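Local coordinates for protein decapping nuclease RAI1 (Candida albicans, PDB 5BUD) that removes the NAD cap from the 5' end of certain RNAs using divalent metal ions, and binds and stimulates the exoribonuclease RAT1, at residues Phe24-Asp29 against Asn79-Ala84; Gly171-Thr176 against Asn194-Val199; Asp334-Thr339 against Phe360-Thr365. One frame throughout, in Å; residues are numbered along the deposited sequence.

Contact 1. Residues Phe24-Asp29 against Asn79-Ala84; sequences FSYARD and NSLLKA
Apolar contact between strand 24-28 and helix 79-84 converges on one methyl group. A84 CB touches two aromatic carbons, F24 CE2 at 3.6 Å and Y26 CD1 at 3.8 Å. Against Y26 the contact is a CH-pi interaction, since the methyl sits over the ring face with its direction to the centroid only 21° off the normal, displaced toward the CG and CD1 rim. The F24 ring has the carbonyl oxygen of A84 over one face, so both rings address the same helical residue. Both rings carry CG between the backbone N and the carbonyl carbon, the crowded position, and as residues two apart on a strand they leave it on the same side, toward the helix. L81 crosses the tyrosine at about a right angle, its CD1 4.0 Å from Y26 CE1 and its CB 3.6 Å from Y26 OH.

The polar link is indirect. Y26 OH lies 2.7 Å from a water in the plane of its ring, and S80 OG lies 2.6 Å from that same water, which therefore bridges strand and helix at a buried place. S80 OG also bonds D77 OD2, just before the helix.

Within the PD-(D/E)XK nuclease fold, the Y26 side chain is about 8 Å from that of E224, probably a substrate-binding residue. The two short axes pass 9.5 Å apart at 140°, a helix packed on a sheet. Strand 21-28 pairs antiparallel with strand 205-214, whose V209 touches F24, Y26 and L81, while Y34 of strand 34-35 lies against Y26 and S80; F24 also meets Y88 farther along helix 78-92.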
loop_
_atom_site.group_PDB
_atom_site.type_symbol
_atom_site.label_atom_id
_atom_site.label_comp_id
_atom_site.label_asym_id
_atom_site.label_seq_id
_atom_site.Cartn_x
_atom_site.Cartn_y
_atom_site.Cartn_z
ATOM N N PHE A 24 1.124 -4.283 -15.643
ATOM C CA PHE A 24 0.248 -3.301 -16.254
ATOM C C PHE A 24 -0.210 -2.328 -15.180
ATOM O O PHE A 24 0.199 -2.449 -14.025
ATOM C CB PHE A 24 -0.981 -3.995 -16.904
ATOM C CG PHE A 24 -1.828 -4.769 -15.918
ATOM C CD1 PHE A 24 -1.568 -6.087 -15.661
ATOM C CD2 PHE A 24 -2.853 -4.152 -15.236
ATOM C CE1 PHE A 24 -2.303 -6.790 -14.745
ATOM C CE2 PHE A 24 -3.621 -4.855 -14.318
ATOM C CZ PHE A 24 -3.336 -6.172 -14.063
ATOM N N SER A 25 -1.080 -1.391 -15.567
ATOM C CA SER A 25 -1.687 -0.457 -14.663
ATOM C C SER A 25 -3.144 -0.242 -15.009
ATOM O O SER A 25 -3.587 -0.595 -16.095
ATOM C CB SER A 25 -0.987 0.886 -14.754
ATOM O OG SER A 25 -0.996 1.334 -16.088
ATOM N N TYR A 26 -3.852 0.386 -14.082
ATOM C CA TYR A 26 -5.209 0.824 -14.285
ATOM C C TYR A 26 -5.404 1.997 -13.325
ATOM O O TYR A 26 -4.448 2.386 -12.639
ATOM C CB TYR A 26 -6.194 -0.344 -14.083
ATOM C CG TYR A 26 -6.292 -0.969 -12.716
ATOM C CD1 TYR A 26 -5.293 -1.783 -12.222
ATOM C CD2 TYR A 26 -7.413 -0.782 -11.928
ATOM C CE1 TYR A 26 -5.381 -2.385 -10.972
ATOM C CE2 TYR A 26 -7.517 -1.368 -10.677
ATOM C CZ TYR A 26 -6.493 -2.172 -10.201
ATOM O OH TYR A 26 -6.627 -2.738 -8.957
ATOM N N ALA A 27 -6.607 2.568 -13.269
ATOM C CA ALA A 27 -6.799 3.807 -12.571
ATOM C C ALA A 27 -8.198 3.892 -11.996
ATOM O O ALA A 27 -9.080 3.111 -12.382
ATOM C CB ALA A 27 -6.532 4.971 -13.533
ATOM N N ARG A 28 -8.389 4.818 -11.063
ATOM C CA ARG A 28 -9.719 5.199 -10.598
ATOM C C ARG A 28 -9.926 6.672 -10.893
ATOM O O ARG A 28 -9.056 7.483 -10.576
ATOM C CB ARG A 28 -9.862 4.945 -9.115
ATOM C CG ARG A 28 -11.309 4.864 -8.665
ATOM C CD ARG A 28 -11.387 4.337 -7.246
ATOM N NE ARG A 28 -10.874 5.328 -6.311
ATOM C CZ ARG A 28 -10.803 5.155 -5.005
ATOM N NH1 ARG A 28 -11.244 4.035 -4.457
ATOM N NH2 ARG A 28 -10.303 6.111 -4.245
ATOM N N ASP A 29 -11.052 7.026 -11.518
ATOM C CA ASP A 29 -11.299 8.426 -11.880
ATOM C C ASP A 29 -11.909 9.205 -10.733
ATOM O O ASP A 29 -12.161 8.665 -9.653
ATOM C CB ASP A 29 -12.076 8.567 -13.216
ATOM C CG ASP A 29 -13.568 8.212 -13.119
ATOM O OD1 ASP A 29 -14.157 8.189 -12.020
ATOM O OD2 ASP A 29 -14.149 7.970 -14.198
ATOM N N ASN A 79 -12.905 -6.879 -7.476
ATOM C CA ASN A 79 -13.657 -6.853 -8.755
ATOM C C ASN A 79 -12.875 -6.150 -9.830
ATOM O O ASN A 79 -12.619 -6.715 -10.899
ATOM C CB ASN A 79 -15.002 -6.153 -8.585
ATOM C CG ASN A 79 -15.911 -6.330 -9.783
ATOM O OD1 ASN A 79 -15.800 -5.605 -10.774
ATOM N ND2 ASN A 79 -16.830 -7.294 -9.700
ATOM N N SER A 80 -12.480 -4.914 -9.551
ATOM C CA SER A 80 -11.777 -4.103 -10.536
ATOM C C SER A 80 -10.393 -4.653 -10.840
ATOM O O SER A 80 -9.975 -4.648 -11.988
ATOM C CB SER A 80 -11.739 -2.617 -10.137
ATOM O OG SER A 80 -10.991 -2.380 -8.953
ATOM N N LEU A 81 -9.708 -5.204 -9.842
ATOM C CA LEU A 81 -8.401 -5.764 -10.098
ATOM C C LEU A 81 -8.541 -6.968 -11.029
ATOM O O LEU A 81 -7.793 -7.101 -11.973
ATOM C CB LEU A 81 -7.702 -6.161 -8.790
ATOM C CG LEU A 81 -6.378 -6.951 -8.911
ATOM C CD1 LEU A 81 -5.332 -6.229 -9.751
ATOM C CD2 LEU A 81 -5.824 -7.254 -7.524
ATOM N N LEU A 82 -9.513 -7.845 -10.774
ATOM C CA LEU A 82 -9.704 -9.013 -11.666
ATOM C C LEU A 82 -10.068 -8.608 -13.085
ATOM O O LEU A 82 -9.658 -9.275 -14.039
ATOM C CB LEU A 82 -10.751 -9.997 -11.123
ATOM C CG LEU A 82 -10.370 -10.667 -9.801
ATOM C CD1 LEU A 82 -11.522 -11.529 -9.326
ATOM C CD2 LEU A 82 -9.036 -11.448 -9.849
ATOM N N LYS A 83 -10.816 -7.518 -13.217
ATOM C CA LYS A 83 -11.255 -7.045 -14.539
ATOM C C LYS A 83 -10.059 -6.544 -15.314
ATOM O O LYS A 83 -9.921 -6.801 -16.538
ATOM C CB LYS A 83 -12.330 -5.981 -14.399
ATOM C CG LYS A 83 -12.764 -5.345 -15.706
ATOM C CD LYS A 83 -14.276 -5.300 -15.861
ATOM C CE LYS A 83 -14.697 -4.663 -17.178
ATOM N NZ LYS A 83 -15.074 -3.256 -16.939
ATOM N N ALA A 84 -9.175 -5.842 -14.595
ATOM C CA ALA A 84 -7.901 -5.400 -15.151
ATOM C C ALA A 84 -7.064 -6.594 -15.542
ATOM O O ALA A 84 -6.494 -6.608 -16.626
ATOM C CB ALA A 84 -7.152 -4.529 -14.137
HETATM O O HOH W 1 -8.840 -2.421 -7.532
#

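Contact 2. Residues Gly171-Thr176 against Asn194-Val199; sequences GYKFET and NRNKKV. With MN (manganese (II) ion), chain G; nucleotides of chain C.
Helix 158-178 lines the RNA-binding active site of this PD-(D/E)XK nuclease fold, and residues 171-176 face the RNA and metal with some side chains and the loop 194-199 with others. E175, an established metal ligand, coordinates manganese through OE1 at 2.2 Å. Its CG is anti to the carbonyl carbon and the chain is extended beyond it, which carries the carboxylate out to the ion; four waters also bind this manganese. One turn earlier, Y172 lays a ring face against the ribose of U1 of chain C, with C4' above the rim. The Y172 hydroxyl is hydrogen-bonded to N202 ND2, and its OH lies 2.9 Å from O4' of U1. G171 borders the RNA too: G171 CA comes within 3.3 Å of O2' of U1 of chain C.

K173 makes the direct polar link to the loop. Its CG is anti to the backbone N and the chain bends at chi2 (70°), bringing NZ to N196 O at 2.9 Å. The ammonium approaches from above the carbonyl plane, 46° out of it, with a C=O...N angle of 119°; a weak bond to N196 OD1 adds to the grip. A water accepts from K173 NZ and donates to both R195 O and K198 O, so the buried ammonium also reaches two further loop carbonyls.

R195 lays its aliphatic part near the T176 carbonyl, while its guanidinium turns to Y47 O and T179 O through NH1. T176 OG1 bonds Y172 O, which also accepts from T176 N, and T176 CG2 touches K198 CD. A last water donates to T176 O and accepts from K198 NZ, at 2.7 Å and 2.5 Å respectively.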
loop_
_atom_site.group_PDB
_atom_site.type_symbol
_atom_site.label_atom_id
_atom_site.label_comp_id
_atom_site.label_asym_id
_atom_site.label_seq_id
_atom_site.Cartn_x
_atom_site.Cartn_y
_atom_site.Cartn_z
ATOM N N GLY A 171 -2.171 15.190 4.036
ATOM C CA GLY A 171 -1.494 14.193 3.167
ATOM C C GLY A 171 -1.905 14.320 1.718
ATOM O O GLY A 171 -1.092 14.234 0.791
ATOM N N TYR A 172 -3.201 14.459 1.504
ATOM C CA TYR A 172 -3.743 14.624 0.144
ATOM C C TYR A 172 -3.463 16.000 -0.424
ATOM O O TYR A 172 -3.204 16.145 -1.605
ATOM C CB TYR A 172 -5.263 14.388 0.178
ATOM C CG TYR A 172 -5.645 12.994 0.588
ATOM C CD1 TYR A 172 -5.236 11.879 -0.161
ATOM C CD2 TYR A 172 -6.408 12.783 1.711
ATOM C CE1 TYR A 172 -5.582 10.599 0.226
ATOM C CE2 TYR A 172 -6.773 11.515 2.099
ATOM C CZ TYR A 172 -6.359 10.427 1.356
ATOM O OH TYR A 172 -6.764 9.190 1.782
ATOM N N LYS A 173 -3.466 17.025 0.415
ATOM C CA LYS A 173 -3.148 18.380 -0.060
ATOM C C LYS A 173 -1.709 18.449 -0.554
ATOM O O LYS A 173 -1.399 19.079 -1.576
ATOM C CB LYS A 173 -3.370 19.401 1.070
ATOM C CG LYS A 173 -3.049 20.852 0.701
ATOM C CD LYS A 173 -4.022 21.484 -0.288
ATOM C CE LYS A 173 -3.777 22.992 -0.358
ATOM N NZ LYS A 173 -4.599 23.634 -1.424
ATOM N N PHE A 174 -0.812 17.771 0.160
ATOM C CA PHE A 174 0.576 17.741 -0.235
ATOM C C PHE A 174 0.732 17.108 -1.612
ATOM O O PHE A 174 1.475 17.633 -2.453
ATOM C CB PHE A 174 1.424 17.000 0.829
ATOM C CG PHE A 174 2.876 16.935 0.497
ATOM C CD1 PHE A 174 3.640 18.094 0.414
ATOM C CD2 PHE A 174 3.497 15.715 0.281
ATOM C CE1 PHE A 174 4.996 18.034 0.101
ATOM C CE2 PHE A 174 4.865 15.641 -0.019
ATOM C CZ PHE A 174 5.606 16.807 -0.131
ATOM N N GLU A 175 0.025 15.998 -1.848
ATOM C CA GLU A 175 0.046 15.365 -3.139
ATOM C C GLU A 175 -0.430 16.326 -4.221
ATOM O O GLU A 175 0.120 16.353 -5.315
ATOM C CB GLU A 175 -0.852 14.123 -3.191
ATOM C CG GLU A 175 -0.428 12.944 -2.338
ATOM C CD GLU A 175 -1.480 11.828 -2.373
ATOM O OE1 GLU A 175 -2.411 11.938 -3.186
ATOM O OE2 GLU A 175 -1.418 10.875 -1.589
ATOM N N THR A 176 -1.454 17.097 -3.895
ATOM C CA THR A 176 -2.043 18.041 -4.838
ATOM C C THR A 176 -1.075 19.173 -5.170
ATOM O O THR A 176 -0.916 19.489 -6.325
ATOM C CB THR A 176 -3.380 18.589 -4.280
ATOM O OG1 THR A 176 -4.262 17.482 -4.037
ATOM C CG2 THR A 176 -4.026 19.545 -5.252
ATOM N N ASN A 194 -1.660 27.405 -10.267
ATOM C CA ASN A 194 -3.007 27.287 -9.705
ATOM C C ASN A 194 -3.235 26.090 -8.769
ATOM O O ASN A 194 -4.370 25.834 -8.352
ATOM C CB ASN A 194 -4.031 27.219 -10.837
ATOM C CG ASN A 194 -4.080 28.492 -11.665
ATOM O OD1 ASN A 194 -3.443 29.501 -11.337
ATOM N ND2 ASN A 194 -4.827 28.441 -12.765
ATOM N N ARG A 195 -2.174 25.353 -8.449
ATOM C CA ARG A 195 -2.318 24.099 -7.711
ATOM C C ARG A 195 -2.817 24.294 -6.316
ATOM O O ARG A 195 -3.609 23.505 -5.823
ATOM C CB ARG A 195 -0.986 23.369 -7.668
ATOM C CG ARG A 195 -0.703 22.720 -8.984
ATOM C CD ARG A 195 0.521 21.883 -8.889
ATOM N NE ARG A 195 1.702 22.698 -8.609
ATOM C CZ ARG A 195 2.911 22.190 -8.438
ATOM N NH1 ARG A 195 3.086 20.881 -8.521
ATOM N NH2 ARG A 195 3.944 22.988 -8.212
ATOM N N ASN A 196 -2.364 25.367 -5.682
ATOM C CA ASN A 196 -2.739 25.666 -4.305
ATOM C C ASN A 196 -4.227 26.015 -4.181
ATOM O O ASN A 196 -4.765 26.019 -3.082
ATOM C CB ASN A 196 -1.878 26.811 -3.762
ATOM C CG ASN A 196 -1.812 26.846 -2.239
ATOM O OD1 ASN A 196 -2.087 25.849 -1.560
ATOM N ND2 ASN A 196 -1.423 28.004 -1.689
ATOM N N LYS A 197 -4.896 26.307 -5.297
ATOM C CA LYS A 197 -6.346 26.593 -5.266
ATOM C C LYS A 197 -7.193 25.411 -5.732
ATOM O O LYS A 197 -8.396 25.407 -5.564
ATOM C CB LYS A 197 -6.674 27.820 -6.121
ATOM C CG LYS A 197 -6.146 29.127 -5.542
ATOM C CD LYS A 197 -6.127 30.234 -6.592
ATOM C CE LYS A 197 -5.541 31.537 -6.055
ATOM N NZ LYS A 197 -6.384 32.183 -5.005
ATOM N N LYS A 198 -6.560 24.409 -6.334
ATOM C CA LYS A 198 -7.289 23.242 -6.835
ATOM C C LYS A 198 -8.008 22.539 -5.682
ATOM O O LYS A 198 -7.475 22.448 -4.576
ATOM C CB LYS A 198 -6.296 22.306 -7.526
ATOM C CG LYS A 198 -6.902 21.270 -8.437
ATOM C CD LYS A 198 -5.871 20.216 -8.825
ATOM C CE LYS A 198 -4.613 20.814 -9.424
ATOM N NZ LYS A 198 -3.805 19.776 -10.131
ATOM N N VAL A 199 -9.238 22.088 -5.939
ATOM C CA VAL A 199 -10.006 21.280 -5.009
ATOM C C VAL A 199 -9.311 19.944 -4.805
ATOM O O VAL A 199 -8.991 19.266 -5.758
ATOM C CB VAL A 199 -11.433 21.000 -5.549
ATOM C CG1 VAL A 199 -12.131 19.950 -4.714
ATOM C CG2 VAL A 199 -12.256 22.284 -5.580
HETATM MN MN MN G . -3.607 10.283 -4.024
ATOM O OP3 U C 1 -0.179 5.730 1.870
ATOM P P U C 1 -0.114 7.129 1.367
ATOM O OP1 U C 1 1.032 7.889 1.952
ATOM O OP2 U C 1 -0.263 7.195 -0.129
ATOM O "O5'" U C 1 -1.456 7.758 1.975
ATOM C "C5'" U C 1 -2.022 8.928 1.365
ATOM C "C4'" U C 1 -2.688 9.823 2.387
ATOM O "O4'" U C 1 -3.982 9.276 2.744
ATOM C "C3'" U C 1 -1.989 10.019 3.728
ATOM O "O3'" U C 1 -0.943 10.980 3.620
ATOM C "C2'" U C 1 -3.151 10.530 4.571
ATOM O "O2'" U C 1 -3.520 11.855 4.259
ATOM C "C1'" U C 1 -4.293 9.640 4.074
ATOM N N1 U C 1 -4.484 8.419 4.871
ATOM C C2 U C 1 -5.197 8.552 6.044
ATOM O O2 U C 1 -5.666 9.609 6.411
ATOM N N3 U C 1 -5.365 7.389 6.751
ATOM C C4 U C 1 -4.890 6.137 6.424
ATOM O O4 U C 1 -5.124 5.188 7.171
ATOM C C5 U C 1 -4.147 6.082 5.203
ATOM C C6 U C 1 -3.966 7.200 4.489
ATOM P P U C 2 0.296 11.021 4.668
ATOM O OP1 U C 2 1.125 12.215 4.331
ATOM O OP2 U C 2 0.939 9.687 4.679
ATOM O "O5'" U C 2 -0.380 11.173 6.100
ATOM C "C5'" U C 2 -0.976 12.395 6.567
ATOM C "C4'" U C 2 -1.731 12.164 7.863
ATOM O "O4'" U C 2 -2.763 11.154 7.693
ATOM C "C3'" U C 2 -0.935 11.656 9.056
ATOM O "O3'" U C 2 -0.189 12.733 9.607
ATOM C "C2'" U C 2 -2.062 11.147 9.942
ATOM O "O2'" U C 2 -2.826 12.195 10.510
ATOM C "C1'" U C 2 -2.947 10.454 8.911
ATOM N N1 U C 2 -2.639 9.029 8.698
ATOM C C2 U C 2 -3.167 8.124 9.606
ATOM O O2 U C 2 -3.848 8.462 10.559
ATOM N N3 U C 2 -2.845 6.811 9.364
ATOM C C4 U C 2 -2.076 6.317 8.329
ATOM O O4 U C 2 -1.895 5.105 8.236
ATOM C C5 U C 2 -1.579 7.312 7.428
ATOM C C6 U C 2 -1.877 8.602 7.634
HETATM O O HOH W 2 -4.892 22.422 -3.667
HETATM O O HOH W 3 -7.995 23.633 -2.134
HETATM O O HOH W 4 -2.003 18.739 -8.715
HETATM O O HOH W 5 -3.807 11.355 -6.152
HETATM O O HOH W 6 -5.105 8.455 -4.474
HETATM O O HOH W 7 -1.750 9.053 -4.913
HETATM O O HOH W 8 -5.220 11.776 -3.454
#

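Contact 3. Residues Asp334-Thr339 against Phe360-Thr365; sequences DWLNTT and FTLSET
W335 projects from the helix with CG anti to the backbone N, so that the six-membered part of its indole reaches the strand between F360 and L362. The tryptophan side chain runs alongside each of them, pointing the opposite way. Over one indole face lies the L362 methyl CD2, 4.3 Å from the centroid of the six-membered ring and 23° off its normal, which qualifies as a CH-pi contact displaced toward the rim. L362 CB backs this up at the outer corner, 3.8 Å from W335 CH2, and the backbone carbonyl carbon of T361 lies near the indole plane, at its edge. F360 meets the neighbouring corner: its CE2 is 3.7 Å from W335 CZ3, which lies near the plane of the phenyl ring. With the planes at 54°, the aromatic pair is oblique. W328, earlier in the same helix, also meets F360, edge-to-face.

The contact is helix-on-sheet packing within the PD-(D/E)XK nuclease fold, away from the annotated metal and substrate sites. Helix 334-339 and strand 360-364 run nearly parallel, 25° apart, with axes 11.1 Å from each other. L351 of the adjoining antiparallel strand 349-354 touches W335, L336, F360 and L362, which extends the apolar layer across both strands, and K4 of strand 4-5 touches W335 and T339.

L362 CD2 also receives two more helix residues. L336 crosses it obliquely, CD2 to CD2 at 4.0 Å. T339 comes tip to tip, its CG2 3.8 Å from L362 CD2; CG2 is anti to the backbone N, leaving OG1 to make a weak hydrogen bond back to W335 O.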
loop_
_atom_site.group_PDB
_atom_site.type_symbol
_atom_site.label_atom_id
_atom_site.label_comp_id
_atom_site.label_asym_id
_atom_site.label_seq_id
_atom_site.Cartn_x
_atom_site.Cartn_y
_atom_site.Cartn_z
ATOM N N ASP A 334 6.519 -18.400 1.996
ATOM C CA ASP A 334 6.836 -19.802 1.795
ATOM C C ASP A 334 5.849 -20.745 2.530
ATOM O O ASP A 334 5.447 -21.763 1.982
ATOM C CB ASP A 334 8.269 -20.119 2.216
ATOM C CG ASP A 334 8.661 -21.536 1.840
ATOM O OD1 ASP A 334 8.939 -21.797 0.642
ATOM O OD2 ASP A 334 8.645 -22.391 2.740
ATOM N N TRP A 335 5.452 -20.390 3.746
ATOM C CA TRP A 335 4.490 -21.193 4.522
ATOM C C TRP A 335 3.145 -21.218 3.793
ATOM O O TRP A 335 2.597 -22.300 3.514
ATOM C CB TRP A 335 4.387 -20.624 5.945
ATOM C CG TRP A 335 3.409 -21.269 6.879
ATOM C CD1 TRP A 335 3.487 -22.521 7.443
ATOM C CD2 TRP A 335 2.238 -20.657 7.422
ATOM N NE1 TRP A 335 2.429 -22.717 8.290
ATOM C CE2 TRP A 335 1.641 -21.592 8.288
ATOM C CE3 TRP A 335 1.635 -19.405 7.257
ATOM C CZ2 TRP A 335 0.459 -21.317 8.986
ATOM C CZ3 TRP A 335 0.445 -19.134 7.949
ATOM C CH2 TRP A 335 -0.123 -20.090 8.804
ATOM N N LEU A 336 2.649 -20.053 3.391
ATOM C CA LEU A 336 1.416 -20.019 2.601
ATOM C C LEU A 336 1.532 -20.858 1.311
ATOM O O LEU A 336 0.582 -21.545 0.924
ATOM C CB LEU A 336 1.036 -18.590 2.232
ATOM C CG LEU A 336 0.656 -17.657 3.366
ATOM C CD1 LEU A 336 0.566 -16.226 2.843
ATOM C CD2 LEU A 336 -0.650 -18.102 4.004
ATOM N N ASN A 337 2.690 -20.799 0.673
ATOM C CA ASN A 337 2.899 -21.446 -0.619
ATOM C C ASN A 337 3.021 -22.970 -0.554
ATOM O O ASN A 337 2.850 -23.626 -1.570
ATOM C CB ASN A 337 4.138 -20.869 -1.316
ATOM C CG ASN A 337 4.196 -21.221 -2.791
ATOM O OD1 ASN A 337 3.228 -21.014 -3.535
ATOM N ND2 ASN A 337 5.313 -21.785 -3.218
ATOM N N THR A 338 3.329 -23.527 0.610
ATOM C CA THR A 338 3.498 -24.989 0.750
ATOM C C THR A 338 2.428 -25.646 1.635
ATOM O O THR A 338 2.347 -26.871 1.707
ATOM C CB THR A 338 4.905 -25.317 1.294
ATOM O OG1 THR A 338 5.104 -24.646 2.530
ATOM C CG2 THR A 338 5.982 -24.842 0.326
ATOM N N THR A 339 1.611 -24.832 2.298
ATOM C CA THR A 339 0.647 -25.298 3.268
ATOM C C THR A 339 -0.723 -25.451 2.645
ATOM O O THR A 339 -1.414 -26.406 2.944
ATOM C CB THR A 339 0.562 -24.313 4.472
ATOM O OG1 THR A 339 1.671 -24.532 5.348
ATOM C CG2 THR A 339 -0.732 -24.470 5.274
ATOM N N PHE A 360 -0.161 -16.672 14.676
ATOM C CA PHE A 360 -0.274 -16.434 13.252
ATOM C C PHE A 360 -0.811 -17.731 12.661
ATOM O O PHE A 360 -0.098 -18.721 12.615
ATOM C CB PHE A 360 1.102 -16.087 12.680
ATOM C CG PHE A 360 1.044 -15.449 11.327
ATOM C CD1 PHE A 360 0.858 -14.070 11.201
ATOM C CD2 PHE A 360 1.164 -16.216 10.173
ATOM C CE1 PHE A 360 0.791 -13.469 9.954
ATOM C CE2 PHE A 360 1.088 -15.618 8.923
ATOM C CZ PHE A 360 0.913 -14.243 8.817
ATOM N N THR A 361 -2.082 -17.724 12.232
ATOM C CA THR A 361 -2.800 -18.947 11.924
ATOM C C THR A 361 -3.646 -18.925 10.649
ATOM O O THR A 361 -4.158 -17.898 10.222
ATOM C CB THR A 361 -3.774 -19.323 13.070
ATOM O OG1 THR A 361 -4.827 -18.359 13.139
ATOM C CG2 THR A 361 -3.029 -19.378 14.405
ATOM N N LEU A 362 -3.829 -20.119 10.106
ATOM C CA LEU A 362 -4.627 -20.361 8.943
ATOM C C LEU A 362 -5.710 -21.362 9.360
ATOM O O LEU A 362 -5.400 -22.450 9.846
ATOM C CB LEU A 362 -3.714 -20.978 7.899
ATOM C CG LEU A 362 -3.776 -20.702 6.408
ATOM C CD1 LEU A 362 -4.121 -19.267 6.088
ATOM C CD2 LEU A 362 -2.443 -21.135 5.809
ATOM N N SER A 363 -6.972 -20.986 9.204
ATOM C CA SER A 363 -8.065 -21.904 9.509
ATOM C C SER A 363 -9.106 -21.845 8.396
ATOM O O SER A 363 -9.241 -20.830 7.709
ATOM C CB SER A 363 -8.682 -21.578 10.882
ATOM O OG SER A 363 -9.062 -20.215 10.988
ATOM N N GLU A 364 -9.844 -22.934 8.225
ATOM C CA GLU A 364 -10.837 -23.009 7.180
ATOM C C GLU A 364 -12.011 -22.111 7.511
ATOM O O GLU A 364 -12.471 -22.058 8.666
ATOM C CB GLU A 364 -11.318 -24.459 7.057
ATOM C CG GLU A 364 -12.051 -24.822 5.790
ATOM C CD GLU A 364 -12.484 -26.289 5.806
ATOM O OE1 GLU A 364 -11.674 -27.158 6.220
ATOM O OE2 GLU A 364 -13.639 -26.556 5.424
ATOM N N THR A 365 -12.525 -21.419 6.503
ATOM C CA THR A 365 -13.737 -20.649 6.680
ATOM C C THR A 365 -14.982 -21.557 6.694
ATOM O O THR A 365 -14.940 -22.723 6.302
ATOM C CB THR A 365 -13.955 -19.627 5.555
ATOM O OG1 THR A 365 -14.191 -20.325 4.321
ATOM C CG2 THR A 365 -12.747 -18.695 5.412
#

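In the fold
The contacts follow one another along the chain, contact 1 closing before contact 2 opens and contact 2 before contact 3, all within the RAI1-like nuclease region. Contacts 2 and 3 lie on opposite sides of the chain's centre, about 43 Å apart centre to centre; contact 1 is about 25 Å from contact 2 and about 27 Å from contact 3, again between centres. No two of them touch. Contacts 1 and 3 each set a helix on strands of the extended mixed sheet system, through strands 21-28 and 359-364. Contact 2 joins a helix to a loop at the metal and RNA; contact 1 lies near the probable substrate site, and contact 3 about 19 Å from the RNA at nearest atoms.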